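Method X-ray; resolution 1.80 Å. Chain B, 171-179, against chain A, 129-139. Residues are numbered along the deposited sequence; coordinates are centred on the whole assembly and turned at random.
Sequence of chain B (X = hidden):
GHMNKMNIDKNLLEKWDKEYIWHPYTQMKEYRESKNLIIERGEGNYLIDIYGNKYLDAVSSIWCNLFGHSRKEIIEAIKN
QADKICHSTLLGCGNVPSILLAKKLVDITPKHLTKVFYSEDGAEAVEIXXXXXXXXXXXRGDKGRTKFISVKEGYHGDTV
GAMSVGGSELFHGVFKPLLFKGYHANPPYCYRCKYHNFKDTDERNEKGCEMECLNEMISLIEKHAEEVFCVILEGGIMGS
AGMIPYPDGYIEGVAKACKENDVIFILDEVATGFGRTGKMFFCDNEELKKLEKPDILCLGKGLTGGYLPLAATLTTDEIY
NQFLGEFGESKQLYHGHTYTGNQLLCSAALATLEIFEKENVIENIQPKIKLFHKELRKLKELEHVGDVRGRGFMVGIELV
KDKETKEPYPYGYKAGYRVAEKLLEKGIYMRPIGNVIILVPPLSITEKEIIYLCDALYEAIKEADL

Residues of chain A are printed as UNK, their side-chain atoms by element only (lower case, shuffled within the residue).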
# COMPACT_ATOMS: atom_id res chain seq x y z
N PHE B 171 12.17 6.03 14.35
CA PHE B 171 10.87 6.05 13.68
C PHE B 171 9.89 5.07 14.30
O PHE B 171 8.69 5.41 14.37
CB PHE B 171 10.99 5.77 12.16
CG PHE B 171 11.83 6.76 11.38
CD1 PHE B 171 12.03 8.05 11.86
CD2 PHE B 171 12.48 6.37 10.20
CE1 PHE B 171 12.79 8.96 11.13
CE2 PHE B 171 13.24 7.28 9.48
CZ PHE B 171 13.39 8.57 9.95
N HIS B 172 10.38 3.86 14.67
CA HIS B 172 9.46 2.74 14.90
C HIS B 172 9.56 2.19 16.33
O HIS B 172 8.72 1.39 16.70
CB HIS B 172 9.82 1.61 13.92
CG HIS B 172 9.68 2.02 12.50
ND1 HIS B 172 10.50 1.49 11.51
CD2 HIS B 172 8.81 2.85 11.90
CE1 HIS B 172 10.13 2.02 10.35
NE2 HIS B 172 9.09 2.83 10.55
N GLY B 173 10.52 2.70 17.14
CA GLY B 173 10.88 2.13 18.44
C GLY B 173 9.68 2.12 19.39
O GLY B 173 9.53 1.24 20.22
N VAL B 174 8.88 3.18 19.33
CA VAL B 174 7.70 3.24 20.18
C VAL B 174 6.71 2.08 19.95
O VAL B 174 5.91 1.72 20.81
CB VAL B 174 7.09 4.64 19.98
CG1 VAL B 174 6.47 4.81 18.59
CG2 VAL B 174 6.07 4.95 21.08
N PHE B 175 6.73 1.47 18.76
CA PHE B 175 5.75 0.44 18.42
C PHE B 175 6.22 -0.95 18.84
O PHE B 175 5.55 -1.92 18.48
CB PHE B 175 5.43 0.53 16.92
CG PHE B 175 4.75 1.84 16.60
CD1 PHE B 175 3.43 2.06 17.01
CD2 PHE B 175 5.45 2.82 15.93
CE1 PHE B 175 2.84 3.29 16.79
CE2 PHE B 175 4.84 4.04 15.64
CZ PHE B 175 3.56 4.28 16.13
N LYS B 176 7.31 -1.07 19.63
CA LYS B 176 7.94 -2.37 19.90
C LYS B 176 6.96 -3.45 20.39
O LYS B 176 7.04 -4.58 19.96
CB LYS B 176 9.18 -2.26 20.81
CG LYS B 176 10.51 -1.93 20.12
CD LYS B 176 11.69 -2.29 21.05
CE LYS B 176 13.03 -1.67 20.70
NZ LYS B 176 13.43 -0.59 21.65
N PRO B 177 5.96 -3.17 21.27
CA PRO B 177 4.99 -4.18 21.67
C PRO B 177 4.20 -4.81 20.51
O PRO B 177 3.74 -5.95 20.63
CB PRO B 177 4.03 -3.36 22.57
CG PRO B 177 5.04 -2.41 23.20
CD PRO B 177 5.80 -1.89 22.00
N LEU B 178 4.12 -4.09 19.38
CA LEU B 178 3.35 -4.62 18.24
C LEU B 178 4.24 -5.38 17.24
O LEU B 178 3.73 -6.03 16.34
CB LEU B 178 2.65 -3.50 17.50
CG LEU B 178 1.76 -2.56 18.33
CD1 LEU B 178 1.09 -1.57 17.38
CD2 LEU B 178 0.73 -3.40 19.08
N LEU B 179 5.55 -5.32 17.42
CA LEU B 179 6.44 -5.89 16.41
C LEU B 179 6.82 -7.33 16.76
O LEU B 179 7.01 -7.66 17.94
CB LEU B 179 7.71 -5.04 16.38
CG LEU B 179 7.48 -3.53 16.22
CD1 LEU B 179 8.86 -2.85 16.10
CD2 LEU B 179 6.60 -3.22 14.99
N UNK A 129 -4.24 3.69 11.18
CA UNK A 129 -5.20 3.87 12.27
C UNK A 129 -4.66 3.16 13.53
O UNK A 129 -4.74 3.69 14.63
c UNK A 129 -6.57 3.33 11.88
N UNK A 130 -4.19 1.93 13.38
CA UNK A 130 -3.66 1.17 14.51
C UNK A 130 -2.55 2.00 15.18
O UNK A 130 -2.50 2.09 16.41
c UNK A 130 -3.16 -0.24 14.05
c UNK A 130 -2.11 -0.86 14.97
c UNK A 130 -4.34 -1.19 13.82
c UNK A 130 -3.89 -2.47 13.05
N UNK A 131 -1.60 2.51 14.37
CA UNK A 131 -0.42 3.16 14.90
C UNK A 131 -0.78 4.47 15.56
O UNK A 131 -0.24 4.80 16.61
c UNK A 131 0.69 3.31 13.86
c UNK A 131 3.32 3.25 12.60
n UNK A 131 4.37 3.31 11.54
c UNK A 131 2.26 2.20 12.24
c UNK A 131 1.22 1.97 13.31
N UNK A 132 -1.76 5.20 14.99
CA UNK A 132 -2.20 6.45 15.56
C UNK A 132 -2.80 6.17 16.93
O UNK A 132 -2.51 6.91 17.87
c UNK A 132 -3.28 7.08 14.65
c UNK A 132 -2.68 7.70 13.39
c UNK A 132 -3.27 9.19 11.14
s UNK A 132 -4.08 8.21 12.40
N UNK A 133 -3.65 5.13 17.03
CA UNK A 133 -4.39 4.82 18.25
C UNK A 133 -3.37 4.42 19.33
O UNK A 133 -3.37 4.97 20.40
c UNK A 133 -5.43 3.73 18.03
N UNK A 134 -2.40 3.59 18.92
CA UNK A 134 -1.40 3.08 19.85
C UNK A 134 -0.58 4.26 20.38
O UNK A 134 -0.36 4.41 21.62
c UNK A 134 0.21 0.58 21.15
c UNK A 134 -0.49 2.03 19.20
c UNK A 134 2.39 0.71 22.13
c UNK A 134 2.74 1.69 21.23
c UNK A 134 0.55 1.54 20.20
o UNK A 134 3.28 0.31 23.10
c UNK A 134 1.84 2.08 20.26
c UNK A 134 1.13 0.14 22.11
N UNK A 135 -0.09 5.07 19.44
CA UNK A 135 0.83 6.14 19.84
C UNK A 135 0.09 7.28 20.52
O UNK A 135 0.65 7.91 21.43
c UNK A 135 1.74 6.57 18.69
c UNK A 135 2.73 7.64 19.15
n UNK A 135 4.82 8.58 18.51
c UNK A 135 3.78 7.85 18.11
o UNK A 135 3.61 7.51 16.94
N UNK A 136 -1.18 7.47 20.18
CA UNK A 136 -1.98 8.45 20.91
C UNK A 136 -1.85 8.20 22.42
O UNK A 136 -1.61 9.13 23.21
c UNK A 136 -5.59 11.16 22.01
c UNK A 136 -4.62 10.49 21.25
c UNK A 136 -6.31 10.46 22.96
c UNK A 136 -4.43 9.10 21.37
c UNK A 136 -5.19 8.42 22.31
o UNK A 136 -7.30 11.09 23.70
c UNK A 136 -3.44 8.35 20.51
c UNK A 136 -6.15 9.09 23.08
N UNK A 137 -2.09 6.96 22.85
CA UNK A 137 -2.14 6.70 24.28
C UNK A 137 -0.75 6.78 24.89
O UNK A 137 -0.60 7.25 26.01
c UNK A 137 -7.02 5.23 23.95
c UNK A 137 -5.12 6.00 25.19
c UNK A 137 -4.25 5.29 24.36
c UNK A 137 -4.80 4.59 23.28
c UNK A 137 -2.76 5.33 24.60
c UNK A 137 -6.18 4.56 23.10
c UNK A 137 -6.50 5.96 25.01
o UNK A 137 -8.38 5.19 23.71
N UNK A 138 0.29 6.38 24.14
CA UNK A 138 1.61 6.56 24.70
C UNK A 138 1.86 8.05 24.97
O UNK A 138 2.43 8.44 26.01
c UNK A 138 2.58 4.53 23.56
c UNK A 138 4.04 6.52 24.09
c UNK A 138 2.66 6.05 23.70
N UNK A 139 1.49 8.90 24.01
CA UNK A 139 1.80 10.32 24.11
C UNK A 139 0.95 10.94 25.21
O UNK A 139 1.39 11.86 25.86
c UNK A 139 1.50 11.02 22.77
c UNK A 139 2.55 10.76 21.68
c UNK A 139 3.88 11.41 22.05
c UNK A 139 2.07 11.29 20.34
O HOH W 1 6.29 5.14 12.78
O HOH W 2 5.50 1.66 23.43

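Position 129 carries one side-chain carbon and lies out of reach of chain B; a lone CB means alanine, A129(A). Position 130 has four carbons, forked at the first, one arm two carbons long, and packs against L178(B). That is isoleucine; CG2 of I130(A) is 4.1 Å from CD1 of L178(B).

At 131 four carbons run in a row to a terminal nitrogen, and the last carbon sits over one face of the F175(B) ring. This is lysine: CE of K131(A) is 3.9 Å from the F175(B) ring centroid (of CG, CD1, CD2, CE1, CE2 and CZ) and 25° off the ring normal, a CH-pi contact. The extended chi4 (175°) carries NZ onward to water 1 at 2.9 Å; NZ donates, and the water lies 2.9 Å from O of F171(B).

Position 132 shows two carbons, a sulfur and a carbon, unbranched, with the CA-to-CB bond directed away from chain B and no contact made: methionine, M132(A). Position 133, again a single carbon without contact, is alanine, A133(A).

Position 134 has one carbon, then a six-carbon ring bearing an oxygen; its CA-to-CB bond points toward chain B, and the ring lies among V174(B), F175(B), P177(B) and L178(B). It is tyrosine, with chi1 at 179° (t). CG of L178(B) lies over one face of the Y134(A) ring, whereas O of V174(B) approaches the edge, 3.2 Å from CE2 of Y134(A). CD2 of Y134(A) is 3.6 Å from CD1 of F175(B); the two rings meet rim to rim, their planes at 48°. OH of Y134(A) is 2.6 Å from water 2, which donates to O of V174(B) at 2.7 Å.

Position 135 has three carbons, the third carrying oxygen and nitrogen, and reaches the F175(B) ring: glutamine. OE1 of Q135(A) comes within 3.3 Å of CZ of F175(B). Positions 136 and 137 each show one carbon and a six-carbon ring bearing oxygen, both out of reach; they are tyrosines, Y136(A) and Y137(A). At 138 one carbon carries two more and meets the V174(B) side chain, giving valine; CG1 of V138(A) is 4.0 Å from CG2 of V174(B). Position 139, four carbons forked at the second, makes no contact and is leucine, L139(A).

The contacting positions, 130, 131, 134, 135 and 138, follow the three-and-four spacing of one helix face. No direct hydrogen bond crosses between the stretches. Packing centres on F175(B) and Y134(A), which have the largest covered areas on their respective sides and account for 195 of the 489 Å² buried, while two waters link polar side-chain ends to chain B carbonyls.

Chain A, residues 129-139: AIKMAYQYYVL
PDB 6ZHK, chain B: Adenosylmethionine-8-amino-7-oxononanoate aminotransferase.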